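Local atomic coordinates of glycoside hydrolase family 16 protein (Akkermansia muciniphila, PDB entry 6T2N), a protein that probably acts as an endo-beta-galactosidase that cuts within mucin O-glycan chains, helping to initiate mucin breakdown in the human gut. Residues 172-177 with 206-211; 195-200 with 244-249. One frame throughout, in Å; residues are numbered along the deposited sequence.

From the N terminus the four segments run 172-177, 195-200, 206-211, 244-249, so the two contacts cross. Contact 1 joins the loop ahead of strand 179-181 to the loop ahead of strand 211-216, closing a span that includes strands 179-181, 183-184 and 192-198. Contact 2 begins on strand 192-198, within that span, and ends on strand 243-249, far beyond it; it links the mixed sheet to the antiparallel sheet. The contacts, with centres about 12 Å apart, also meet directly: H198 and D208 are probably hydrogen-bonded through ND1 and OD2, and the backbones of L199 and A209 pair where strand 192-198 gives way to loop.

Contact 1 of 2, residues 172-177 with 206-211; sequences WGWPVN and TRDASR. Unlike the reference sequence in segment 206-211: T206 (reference Lys).
P175 faces the 206-211 loop with its ring, and D208 lies against it: CG of the proline is 4.0 Å from CB of D208, while P175 CB lies 4.1 Å from D208 OD1. A cis peptide bond precedes this buried proline. The close packing is here, where P175 sits against D208 and the T206-R207 backbone, and where buried V176 meets T206 methyl to methyl, CG2 to CG2 at 3.9 Å; V176 O is hydrogen-bonded to Y255 OH. The indole of W174 lies against the proline ring, with P175 CB 3.6 Å above its plane and over its centre. Both loops probably border the active-site region of the family 16 jelly roll: segment 172-177 runs into strand 179-181, where E179 belongs to the ExDxxE signature of the family. W174 NE1 is hydrogen-bonded to E179, and D208 OD2 to H198 ND1. The contact is looser at its solvent side, at the exposed W174. With CG anti to the backbone N (chi1 -178°), the carboxylate of D208 is set beside the six-membered ring of the indole, OD2 lying 3.8 Å from W174 CH2. The two planes are turned 61° apart, so this is an oblique approach rather than a stack. R207 touches P175 through its backbone, P175 CG to R207 O at 3.9 Å, while its own exposed side chain starts away from segment 172-177.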
# COMPACT_ATOMS: atom_id res chain seq x y z
N TRP A 172 10.07 -15.62 -0.78
CA TRP A 172 11.02 -14.63 -0.21
C TRP A 172 10.33 -13.89 0.92
O TRP A 172 9.11 -13.79 0.85
CB TRP A 172 11.54 -13.65 -1.27
CG TRP A 172 12.44 -14.37 -2.21
CD1 TRP A 172 13.51 -15.14 -1.87
CD2 TRP A 172 12.28 -14.47 -3.63
NE1 TRP A 172 14.02 -15.72 -2.99
CE2 TRP A 172 13.30 -15.32 -4.09
CE3 TRP A 172 11.38 -13.92 -4.55
CZ2 TRP A 172 13.47 -15.59 -5.44
CZ3 TRP A 172 11.52 -14.21 -5.88
CH2 TRP A 172 12.55 -15.05 -6.31
N GLY A 173 11.12 -13.39 1.88
CA GLY A 173 10.70 -12.47 2.95
C GLY A 173 11.27 -11.10 2.66
O GLY A 173 12.15 -11.04 1.75
N TRP A 174 10.82 -10.06 3.38
CA TRP A 174 11.11 -8.66 2.99
C TRP A 174 12.60 -8.37 3.09
O TRP A 174 13.23 -8.78 4.04
CB TRP A 174 10.33 -7.74 3.89
CG TRP A 174 10.27 -6.33 3.39
CD1 TRP A 174 9.29 -5.74 2.63
CD2 TRP A 174 11.23 -5.30 3.66
NE1 TRP A 174 9.60 -4.42 2.39
CE2 TRP A 174 10.78 -4.13 3.02
CE3 TRP A 174 12.42 -5.27 4.39
CZ2 TRP A 174 11.50 -2.95 3.07
CZ3 TRP A 174 13.12 -4.09 4.48
CH2 TRP A 174 12.65 -2.94 3.83
N PRO A 175 13.24 -7.62 2.17
CA PRO A 175 12.61 -6.96 1.02
C PRO A 175 12.66 -7.73 -0.31
O PRO A 175 12.31 -7.16 -1.36
CB PRO A 175 13.49 -5.71 0.79
CG PRO A 175 14.77 -5.96 1.59
CD PRO A 175 14.67 -7.30 2.29
N VAL A 176 13.12 -8.98 -0.24
CA VAL A 176 13.45 -9.78 -1.42
C VAL A 176 12.13 -10.15 -2.08
O VAL A 176 12.13 -10.34 -3.27
CB VAL A 176 14.32 -10.99 -1.03
CG1 VAL A 176 14.69 -11.87 -2.20
CG2 VAL A 176 15.59 -10.56 -0.31
N ASN A 177 11.04 -10.21 -1.33
CA ASN A 177 9.72 -10.61 -1.89
C ASN A 177 9.35 -9.59 -3.02
O ASN A 177 8.50 -9.89 -3.87
CB ASN A 177 8.67 -10.83 -0.76
CG ASN A 177 8.30 -9.61 0.05
OD1 ASN A 177 9.17 -8.94 0.63
ND2 ASN A 177 7.02 -9.35 0.15
N THR A 206 19.83 -9.24 1.35
CA THR A 206 18.46 -8.84 1.78
C THR A 206 18.44 -7.34 2.07
O THR A 206 17.50 -6.88 2.68
CB THR A 206 18.06 -9.66 3.00
OG1 THR A 206 19.04 -9.39 4.02
CG2 THR A 206 17.98 -11.13 2.67
N ARG A 207 19.49 -6.62 1.68
CA ARG A 207 19.51 -5.14 1.66
C ARG A 207 18.50 -4.68 0.61
O ARG A 207 18.17 -5.48 -0.27
CB ARG A 207 20.93 -4.59 1.47
CG ARG A 207 21.26 -4.11 0.06
CD ARG A 207 22.75 -3.81 -0.14
NE ARG A 207 23.02 -3.56 -1.55
CZ ARG A 207 22.57 -2.49 -2.21
NH1 ARG A 207 21.87 -1.56 -1.60
NH2 ARG A 207 22.84 -2.35 -3.49
N ASP A 208 17.96 -3.48 0.81
CA ASP A 208 16.81 -2.87 0.09
C ASP A 208 17.41 -1.98 -1.02
O ASP A 208 17.92 -0.85 -0.70
CB ASP A 208 15.89 -2.16 1.09
CG ASP A 208 14.66 -1.54 0.48
OD1 ASP A 208 14.28 -1.95 -0.65
OD2 ASP A 208 14.10 -0.64 1.15
N ALA A 209 17.49 -2.52 -2.23
CA ALA A 209 18.01 -1.77 -3.40
C ALA A 209 16.79 -1.13 -4.02
O ALA A 209 16.28 -1.65 -5.00
CB ALA A 209 18.73 -2.67 -4.39
N SER A 210 16.28 -0.10 -3.37
CA SER A 210 14.99 0.50 -3.76
C SER A 210 15.26 1.46 -4.93
O SER A 210 16.40 1.89 -5.12
CB SER A 210 14.34 1.17 -2.59
OG SER A 210 14.98 2.42 -2.34
N ARG A 211 14.23 1.69 -5.73
CA ARG A 211 14.19 2.69 -6.82
C ARG A 211 12.89 3.45 -6.64
O ARG A 211 11.87 2.77 -6.44
CB ARG A 211 14.25 1.95 -8.15
CG ARG A 211 15.01 0.64 -8.10
CD ARG A 211 15.36 0.19 -9.50
NE ARG A 211 15.88 -1.17 -9.52
CZ ARG A 211 16.09 -1.89 -10.62
NH1 ARG A 211 15.85 -1.36 -11.81
NH2 ARG A 211 16.55 -3.13 -10.55

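Contact 2 of 2, residues 195-200 with 244-249; sequences STFHLS and LVKSID
Two sheets of the family 16 beta-sandwich meet face to face here, strand 195-198 from the mixed sheet and strand 244-249 from the antiparallel one. The short segments run in nearly the same direction, at 21°, with axes 6.5 Å apart at closest approach, and they are joined by side chains rather than by backbone pairing. F197 forms the centre. Its buried ring takes CG2 of I248 over one face, a CH-pi contact 4.0 Å from the ring centroid and 16° off the normal. In I248 the longer branch, CG1, stands anti to the backbone N (chi1 -168°), which puts CG2 between the backbone N and the carbonyl carbon, over the ring face. K246 approaches the same ring differently: its CG lies at the edge, near the ring plane, 3.8 Å from F197 CE2, and its carbonyl oxygen is also in plane there. The lysine chain then bends at chi2, carrying the amino end away from strand 195-198, and it touches R211. Toward the N-terminal ends of both segments, CB of S195 packs 3.7 Å from CB of V245, while the serine OG is hydrogen-bonded to the carbonyl oxygen of M182. V245 and K246 can both turn toward strand 195-198 because they form a classic beta bulge opposite L238. I236 and L238 of strand 235-240 also touch F197, completing the layered apolar interior characteristic of a jelly-roll sandwich.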
# COMPACT_ATOMS: atom_id res chain seq x y z
N SER A 195 6.49 7.42 -5.12
CA SER A 195 6.26 6.03 -5.60
C SER A 195 7.62 5.34 -5.77
O SER A 195 8.62 6.03 -6.11
CB SER A 195 5.49 6.02 -6.85
OG SER A 195 4.62 7.15 -6.88
N THR A 196 7.68 4.07 -5.37
CA THR A 196 8.93 3.46 -4.84
C THR A 196 8.79 1.94 -4.95
O THR A 196 7.71 1.43 -4.68
CB THR A 196 9.31 4.05 -3.47
OG1 THR A 196 9.62 5.45 -3.54
CG2 THR A 196 10.56 3.45 -2.87
N PHE A 197 9.83 1.28 -5.49
CA PHE A 197 9.96 -0.19 -5.59
C PHE A 197 11.10 -0.65 -4.68
O PHE A 197 12.09 0.10 -4.52
CB PHE A 197 10.21 -0.56 -7.04
CG PHE A 197 9.04 -0.11 -7.92
CD1 PHE A 197 8.00 -0.92 -8.15
CD2 PHE A 197 9.19 1.08 -8.67
CE1 PHE A 197 7.11 -0.56 -9.13
CE2 PHE A 197 8.29 1.43 -9.66
CZ PHE A 197 7.26 0.60 -9.89
N HIS A 198 10.91 -1.78 -4.02
CA HIS A 198 11.85 -2.26 -2.97
C HIS A 198 12.03 -3.70 -3.35
O HIS A 198 11.01 -4.33 -3.75
CB HIS A 198 11.31 -2.21 -1.52
CG HIS A 198 10.97 -0.87 -0.96
ND1 HIS A 198 11.90 -0.10 -0.30
CD2 HIS A 198 9.82 -0.17 -0.99
CE1 HIS A 198 11.35 1.03 0.06
NE2 HIS A 198 10.07 1.01 -0.35
N LEU A 199 13.27 -4.15 -3.22
CA LEU A 199 13.79 -5.43 -3.80
C LEU A 199 15.28 -5.52 -3.49
O LEU A 199 15.92 -4.47 -3.20
CB LEU A 199 13.58 -5.52 -5.31
CG LEU A 199 14.48 -4.72 -6.24
CD1 LEU A 199 14.32 -5.37 -7.59
CD2 LEU A 199 14.13 -3.25 -6.38
N SER A 200 15.79 -6.72 -3.47
CA SER A 200 17.21 -6.89 -3.13
C SER A 200 18.01 -6.77 -4.42
O SER A 200 17.46 -6.88 -5.51
CB SER A 200 17.45 -8.14 -2.40
OG SER A 200 17.73 -9.18 -3.31
N LEU A 244 3.75 10.34 -14.57
CA LEU A 244 4.64 9.20 -14.25
C LEU A 244 5.48 9.60 -13.03
O LEU A 244 6.24 10.59 -13.14
CB LEU A 244 5.52 8.86 -15.46
CG LEU A 244 6.53 7.74 -15.23
CD1 LEU A 244 5.89 6.36 -15.30
CD2 LEU A 244 7.67 7.84 -16.22
N VAL A 245 5.37 8.85 -11.93
CA VAL A 245 6.31 8.98 -10.79
C VAL A 245 7.55 8.10 -11.03
O VAL A 245 8.70 8.60 -11.01
CB VAL A 245 5.60 8.62 -9.48
CG1 VAL A 245 6.43 9.09 -8.30
CG2 VAL A 245 4.22 9.25 -9.44
N LYS A 246 7.34 6.82 -11.28
CA LYS A 246 8.46 5.87 -11.41
C LYS A 246 8.06 4.69 -12.31
O LYS A 246 6.98 4.16 -12.19
CB LYS A 246 8.89 5.51 -10.00
CG LYS A 246 10.18 4.75 -9.92
CD LYS A 246 11.38 5.60 -10.23
CE LYS A 246 12.57 4.73 -10.58
NZ LYS A 246 13.84 5.42 -10.31
N SER A 247 8.90 4.40 -13.28
CA SER A 247 8.87 3.16 -14.10
C SER A 247 10.02 2.29 -13.61
O SER A 247 11.03 2.87 -13.19
CB SER A 247 9.04 3.47 -15.56
OG SER A 247 10.40 3.25 -15.96
N ILE A 248 9.88 0.98 -13.73
CA ILE A 248 10.97 -0.01 -13.58
C ILE A 248 10.94 -0.94 -14.80
O ILE A 248 9.83 -1.24 -15.24
CB ILE A 248 10.73 -0.71 -12.24
CG1 ILE A 248 11.94 -1.54 -11.85
CG2 ILE A 248 9.46 -1.54 -12.24
CD1 ILE A 248 11.72 -2.30 -10.56
N ASP A 249 12.08 -1.29 -15.43
CA ASP A 249 12.12 -2.35 -16.48
C ASP A 249 12.37 -3.66 -15.73
O ASP A 249 13.37 -3.74 -14.99
CB ASP A 249 13.09 -1.97 -17.62
CG ASP A 249 13.46 -3.08 -18.60
OD1 ASP A 249 12.90 -4.23 -18.44
OD2 ASP A 249 14.34 -2.81 -19.51